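PDB 3BXP: putative lipase/esterase from Lactobacillus plantarum WCFS1, which is a putative carboxylesterase of the alpha/beta-hydrolase superfamily and probably hydrolyses ester bonds. Local coordinates for residues Arg7-Ala12 and Phe16-Tyr21; Arg185-Ala190 and Leu211-Ala216. All coordinates share one frame; numbering follows the deposited sequence. Where two conformers were deposited one is given.

Interaction 1: residues Arg7-Ala12 and Phe16-Tyr21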
loop_
_atom_site.group_PDB
_atom_site.type_symbol
_atom_site.label_atom_id
_atom_site.label_comp_id
_atom_site.label_asym_id
_atom_site.label_seq_id
_atom_site.Cartn_x
_atom_site.Cartn_y
_atom_site.Cartn_z
ATOM N N ARG B 7 31.507 -6.995 15.365
ATOM C CA ARG B 7 32.222 -5.922 16.033
ATOM C C ARG B 7 31.367 -5.264 17.078
ATOM O O ARG B 7 30.135 -5.252 16.978
ATOM C CB ARG B 7 32.623 -4.777 15.080
ATOM C CG ARG B 7 33.560 -5.114 13.908
ATOM C CD ARG B 7 35.055 -5.180 14.267
ATOM N NE ARG B 7 35.595 -3.958 14.853
ATOM C CZ ARG B 7 36.267 -3.027 14.185
ATOM N NH1 ARG B 7 36.466 -3.160 12.884
ATOM N NH2 ARG B 7 36.733 -1.950 14.816
ATOM N N THR B 8 32.050 -4.664 18.052
ATOM C CA THR B 8 31.424 -3.789 19.028
ATOM C C THR B 8 31.982 -2.406 18.740
ATOM O O THR B 8 33.225 -2.171 18.815
ATOM C CB THR B 8 31.759 -4.190 20.514
ATOM O OG1 THR B 8 31.323 -5.534 20.749
ATOM C CG2 THR B 8 31.097 -3.275 21.567
ATOM N N LEU B 9 31.077 -1.509 18.378
ATOM C CA LEU B 9 31.427 -0.127 18.057
ATOM C C LEU B 9 30.989 0.716 19.200
ATOM O O LEU B 9 30.268 0.292 20.055
ATOM C CB LEU B 9 30.728 0.343 16.771
ATOM C CG LEU B 9 31.082 -0.384 15.456
ATOM C CD1 LEU B 9 30.376 0.265 14.287
ATOM C CD2 LEU B 9 32.583 -0.431 15.261
ATOM N N ASN B 10 31.412 1.958 19.185
ATOM C CA ASN B 10 31.113 2.888 20.281
ATOM C C ASN B 10 31.025 4.291 19.751
ATOM O O ASN B 10 31.858 4.735 18.936
ATOM C CB ASN B 10 32.166 2.789 21.379
ATOM C CG ASN B 10 31.769 3.538 22.673
ATOM O OD1 ASN B 10 30.679 4.091 22.787
ATOM N ND2 ASN B 10 32.653 3.504 23.670
ATOM N N THR B 11 29.977 4.969 20.176
ATOM C CA THR B 11 29.809 6.372 19.901
ATOM C C THR B 11 28.972 6.918 21.037
ATOM O O THR B 11 28.134 6.206 21.601
ATOM C CB THR B 11 29.123 6.626 18.510
ATOM O OG1 THR B 11 29.354 7.968 18.088
ATOM C CG2 THR B 11 27.593 6.349 18.541
ATOM N N ALA B 12 29.188 8.179 21.366
ATOM C CA ALA B 12 28.370 8.863 22.378
ATOM C C ALA B 12 28.365 8.093 23.696
ATOM O O ALA B 12 27.446 8.240 24.498
ATOM C CB ALA B 12 26.951 9.079 21.864
ATOM N N PHE B 16 27.626 -0.498 21.098
ATOM C CA PHE B 16 26.593 -1.277 20.428
ATOM C C PHE B 16 27.213 -2.304 19.521
ATOM O O PHE B 16 28.332 -2.120 19.026
ATOM C CB PHE B 16 25.663 -0.400 19.600
ATOM C CG PHE B 16 26.360 0.389 18.522
ATOM C CD1 PHE B 16 27.070 1.538 18.841
ATOM C CD2 PHE B 16 26.284 -0.001 17.179
ATOM C CE1 PHE B 16 27.710 2.267 17.871
ATOM C CE2 PHE B 16 26.938 0.746 16.212
ATOM C CZ PHE B 16 27.627 1.870 16.540
ATOM N N GLN B 17 26.488 -3.388 19.296
ATOM C CA GLN B 17 26.997 -4.462 18.467
ATOM C C GLN B 17 26.381 -4.548 17.089
ATOM O O GLN B 17 25.171 -4.436 16.877
ATOM C CB GLN B 17 26.884 -5.788 19.184
ATOM C CG GLN B 17 27.893 -5.878 20.330
ATOM C CD GLN B 17 27.652 -7.078 21.180
ATOM O OE1 GLN B 17 26.518 -7.536 21.291
ATOM N NE2 GLN B 17 28.712 -7.604 21.794
ATOM N N ILE B 18 27.273 -4.801 16.149
ATOM C CA ILE B 18 26.877 -4.973 14.772
ATOM C C ILE B 18 27.459 -6.292 14.272
ATOM O O ILE B 18 28.490 -6.771 14.775
ATOM C CB ILE B 18 27.406 -3.830 13.898
ATOM C CG1 ILE B 18 28.935 -3.954 13.748
ATOM C CG2 ILE B 18 26.917 -2.466 14.431
ATOM C CD1 ILE B 18 29.527 -2.988 12.672
ATOM N N THR B 19 26.812 -6.877 13.283
ATOM C CA THR B 19 27.403 -7.966 12.483
ATOM C C THR B 19 27.346 -7.535 11.031
ATOM O O THR B 19 26.269 -7.211 10.499
ATOM C CB THR B 19 26.638 -9.283 12.671
ATOM O OG1 THR B 19 26.717 -9.669 14.044
ATOM C CG2 THR B 19 27.217 -10.425 11.807
ATOM N N ALA B 20 28.496 -7.586 10.372
ATOM C CA ALA B 20 28.568 -7.342 8.931
ATOM C C ALA B 20 28.676 -8.635 8.156
ATOM O O ALA B 20 29.380 -9.564 8.523
ATOM C CB ALA B 20 29.740 -6.442 8.567
ATOM N N TYR B 21 27.894 -8.673 7.110
ATOM C CA TYR B 21 27.929 -9.799 6.176
ATOM C C TYR B 21 28.370 -9.260 4.824
ATOM O O TYR B 21 27.591 -8.625 4.103
ATOM C CB TYR B 21 26.551 -10.403 6.070
ATOM C CG TYR B 21 25.984 -10.884 7.375
ATOM C CD1 TYR B 21 26.283 -12.151 7.862
ATOM C CD2 TYR B 21 25.165 -10.069 8.119
ATOM C CE1 TYR B 21 25.738 -12.590 9.054
ATOM C CE2 TYR B 21 24.608 -10.517 9.325
ATOM C CZ TYR B 21 24.905 -11.782 9.762
ATOM O OH TYR B 21 24.349 -12.205 10.942
#
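Leu-9 lays its CB over one face of the Phe-16 ring, 3.9 Å from the ring centroid and 28° off the normal, a CH-pi contact in which CB comes closest to CZ. The ring gets there because Phe-16 CG sits between its backbone N and carbonyl carbon (chi1 59°), which swings the phenyl across to the neighbouring strand. Thr-11 CG2 and the backbone N of Asn-10 approach the same ring obliquely near CE1. Leu-9 also sends CD1 to Ile-18 CD1 at 3.7 Å. Leu-9, Phe-16 and Ile-18 share one face of the hairpin, where Arg-7 starts too, with CB near Ile-18 CG1, before its end leads away. Apolar residues suit this face, since Phe-16 and Ile-18 meet helix 85-99 and Leu-71 of strand 67-72. On the other, exposed face a weak bond from Gln-17 NE2 to Thr-8 OG1 is doubtful, Gln-17 having two conformers. Between the faces runs an antiparallel ladder. Ile-18 N donates to Arg-7 O at 3.0 Å and Arg-7 N bonds back to Ile-18 O, while Leu-9 N donates to Phe-16 O and Phe-16 N to Leu-9 O. The chemistry is therefore divided: four backbone bonds and the packing of Leu-9 join strand 2-9 to strand 16-23, which is itself bonded to strand 67-72, as by Gln-17 with Asn-72, and packs on helix 85-99.

Interaction 2: residues Arg185-Ala190 and Leu211-Ala216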
loop_
_atom_site.group_PDB
_atom_site.type_symbol
_atom_site.label_atom_id
_atom_site.label_comp_id
_atom_site.label_asym_id
_atom_site.label_seq_id
_atom_site.Cartn_x
_atom_site.Cartn_y
_atom_site.Cartn_z
ATOM N N ARG B 185 6.111 13.213 11.698
ATOM C CA ARG B 185 6.146 14.653 11.882
ATOM C C ARG B 185 7.499 15.258 11.497
ATOM O O ARG B 185 7.641 16.496 11.404
ATOM C CB ARG B 185 5.778 15.069 13.297
ATOM C CG ARG B 185 4.337 14.782 13.665
ATOM C CD ARG B 185 4.050 15.308 15.073
ATOM N NE ARG B 185 2.668 15.082 15.491
ATOM C CZ ARG B 185 1.637 15.729 14.972
ATOM N NH1 ARG B 185 1.851 16.611 14.004
ATOM N NH2 ARG B 185 0.402 15.490 15.399
ATOM N N LEU B 186 8.476 14.406 11.242
ATOM C CA LEU B 186 9.825 14.844 10.874
ATOM C C LEU B 186 10.087 14.693 9.370
ATOM O O LEU B 186 11.200 14.945 8.880
ATOM C CB LEU B 186 10.882 14.067 11.666
ATOM C CG LEU B 186 10.742 14.078 13.206
ATOM C CD1 LEU B 186 11.808 13.249 13.922
ATOM C CD2 LEU B 186 10.770 15.477 13.721
ATOM N N VAL B 187 9.055 14.260 8.642
ATOM C CA VAL B 187 9.145 14.105 7.188
ATOM C C VAL B 187 9.196 15.508 6.542
ATOM O O VAL B 187 8.476 16.420 6.959
ATOM C CB VAL B 187 7.967 13.289 6.600
ATOM C CG1 VAL B 187 7.970 13.323 5.056
ATOM C CG2 VAL B 187 7.990 11.824 7.168
ATOM N N THR B 188 10.072 15.645 5.553
ATOM C CA THR B 188 10.167 16.862 4.724
ATOM C C THR B 188 10.517 16.395 3.291
ATOM O O THR B 188 10.735 15.222 3.053
ATOM C CB THR B 188 11.272 17.840 5.204
ATOM O OG1 THR B 188 12.570 17.298 4.893
ATOM C CG2 THR B 188 11.152 18.149 6.723
ATOM N N PRO B 189 10.483 17.303 2.328
ATOM C CA PRO B 189 10.827 16.868 0.985
ATOM C C PRO B 189 12.249 16.330 0.882
ATOM O O PRO B 189 12.598 15.721 -0.134
ATOM C CB PRO B 189 10.637 18.162 0.178
ATOM C CG PRO B 189 9.520 18.816 0.904
ATOM C CD PRO B 189 9.906 18.653 2.328
ATOM N N ALA B 190 13.052 16.548 1.914
ATOM C CA ALA B 190 14.449 16.067 1.956
ATOM C C ALA B 190 14.575 14.597 2.396
ATOM O O ALA B 190 15.648 13.998 2.295
ATOM C CB ALA B 190 15.291 16.955 2.895
ATOM N N LEU B 211 0.441 3.971 8.074
ATOM C CA LEU B 211 -0.458 4.910 7.384
ATOM C C LEU B 211 0.006 6.335 7.681
ATOM O O LEU B 211 0.006 7.198 6.835
ATOM C CB LEU B 211 -1.903 4.725 7.882
ATOM C CG LEU B 211 -2.589 3.464 7.376
ATOM C CD1 LEU B 211 -3.820 3.145 8.229
ATOM C CD2 LEU B 211 -3.001 3.594 5.864
ATOM N N LYS B 212 0.400 6.565 8.915
ATOM C CA LYS B 212 0.855 7.905 9.341
ATOM C C LYS B 212 2.154 8.308 8.601
ATOM O O LYS B 212 2.257 9.425 8.077
ATOM C CB LYS B 212 1.087 7.947 10.854
ATOM C CG LYS B 212 -0.153 7.998 11.670
ATOM C CD LYS B 212 0.120 7.688 13.149
ATOM C CE LYS B 212 -0.996 8.098 14.087
ATOM N NZ LYS B 212 -0.819 9.549 14.564
ATOM N N TYR B 213 3.133 7.423 8.524
ATOM C CA TYR B 213 4.402 7.765 7.843
ATOM C C TYR B 213 4.140 7.969 6.325
ATOM O O TYR B 213 4.630 8.899 5.676
ATOM C CB TYR B 213 5.428 6.640 8.053
ATOM C CG TYR B 213 6.797 7.060 7.652
ATOM C CD1 TYR B 213 7.438 8.075 8.312
ATOM C CD2 TYR B 213 7.459 6.461 6.584
ATOM C CE1 TYR B 213 8.716 8.514 7.944
ATOM C CE2 TYR B 213 8.727 6.893 6.201
ATOM C CZ TYR B 213 9.351 7.904 6.884
ATOM O OH TYR B 213 10.630 8.327 6.480
ATOM N N VAL B 214 3.373 7.065 5.725
ATOM C CA VAL B 214 3.068 7.174 4.292
ATOM C C VAL B 214 2.294 8.458 3.981
ATOM O O VAL B 214 2.582 9.137 3.001
ATOM C CB VAL B 214 2.377 5.906 3.756
ATOM C CG1 VAL B 214 1.999 6.035 2.261
ATOM C CG2 VAL B 214 3.337 4.674 3.984
ATOM N N GLN B 215 1.326 8.808 4.821
ATOM C CA GLN B 215 0.599 10.040 4.593
ATOM C C GLN B 215 1.557 11.197 4.459
ATOM O O GLN B 215 1.475 12.004 3.550
ATOM C CB GLN B 215 -0.382 10.283 5.739
ATOM C CG GLN B 215 -1.041 11.658 5.758
ATOM C CD GLN B 215 -0.205 12.738 6.432
ATOM O OE1 GLN B 215 0.441 12.501 7.458
ATOM N NE2 GLN B 215 -0.216 13.928 5.853
ATOM N N ALA B 216 2.505 11.248 5.381
ATOM C CA ALA B 216 3.403 12.424 5.496
ATOM C C ALA B 216 4.359 12.459 4.322
ATOM O O ALA B 216 4.683 13.519 3.800
ATOM C CB ALA B 216 4.213 12.356 6.836
#
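Val-187 reaches helix 208-219 with both methyl groups. Its CG2 lies 3.5 Å from Tyr-213 CE1, meeting the ring obliquely. The same methyl is 3.8 Å from Ala-216 CB. Its CG1 rests 3.5 Å from the carbonyl O of Ala-216. The branching at CB explains the double grip: with CG1 anti to the backbone N (chi1 171°), CG2 is placed beside that N, and the two methyls address different parts of the helix surface. Ala-216 suits its position because its single methyl lets the loop come near, with CA atoms of Val-187 and Ala-216 6.2 Å apart. Tyr-213 and Ala-216, three residues apart, are neighbours on the helix surface and receive the valine together. The contact between the segments is purely van der Waals, and all three residues are buried.

Further out, polar bonds hold Tyr-213 and Ala-216. Tyr-213 OH is hydrogen-bonded to Asn-127, anchoring the far end of its ring, and Ala-216 O has a hydrogen bond with His-220, whose side chain also touches Val-187. A salt bridge from Lys-212 to Asp-159 is a further tie of the same helix.

The loop holding Val-187 thus packs on helix 208-219, whose Tyr-213 continues inward to Ala-124 of helix 118-129 and to Ile-151 and Leu-153 of strand 150-154, while Leu-211 and Val-214 touch Tyr-226 of strand 224-229 and also pack on Gln-215 and Leu-211, respectively, of the second subunit.

How the interactions relate
From the N terminus, interaction 1 comes first and is local: residues 7-12 and 16-21 close a hairpin with three residues between them, joining strand 2-9, an outermost strand of this chain's sheet, to strand 16-23. The chain then builds strands 35-41, 67-72, 110-116 and 150-154 with their helices before interaction 2 begins. There, 20 residues separate 185-190 from 211-216, and the loop so closed contains strand 194-199 and the start of helix 208-219. The two contacts are in series, neither nesting nor crossing. They lie on opposite sides of the chain's centre, about 29 Å apart between centres, one at an edge of the sheet and the other on a helix preceding the opposite edge strand, 224-229.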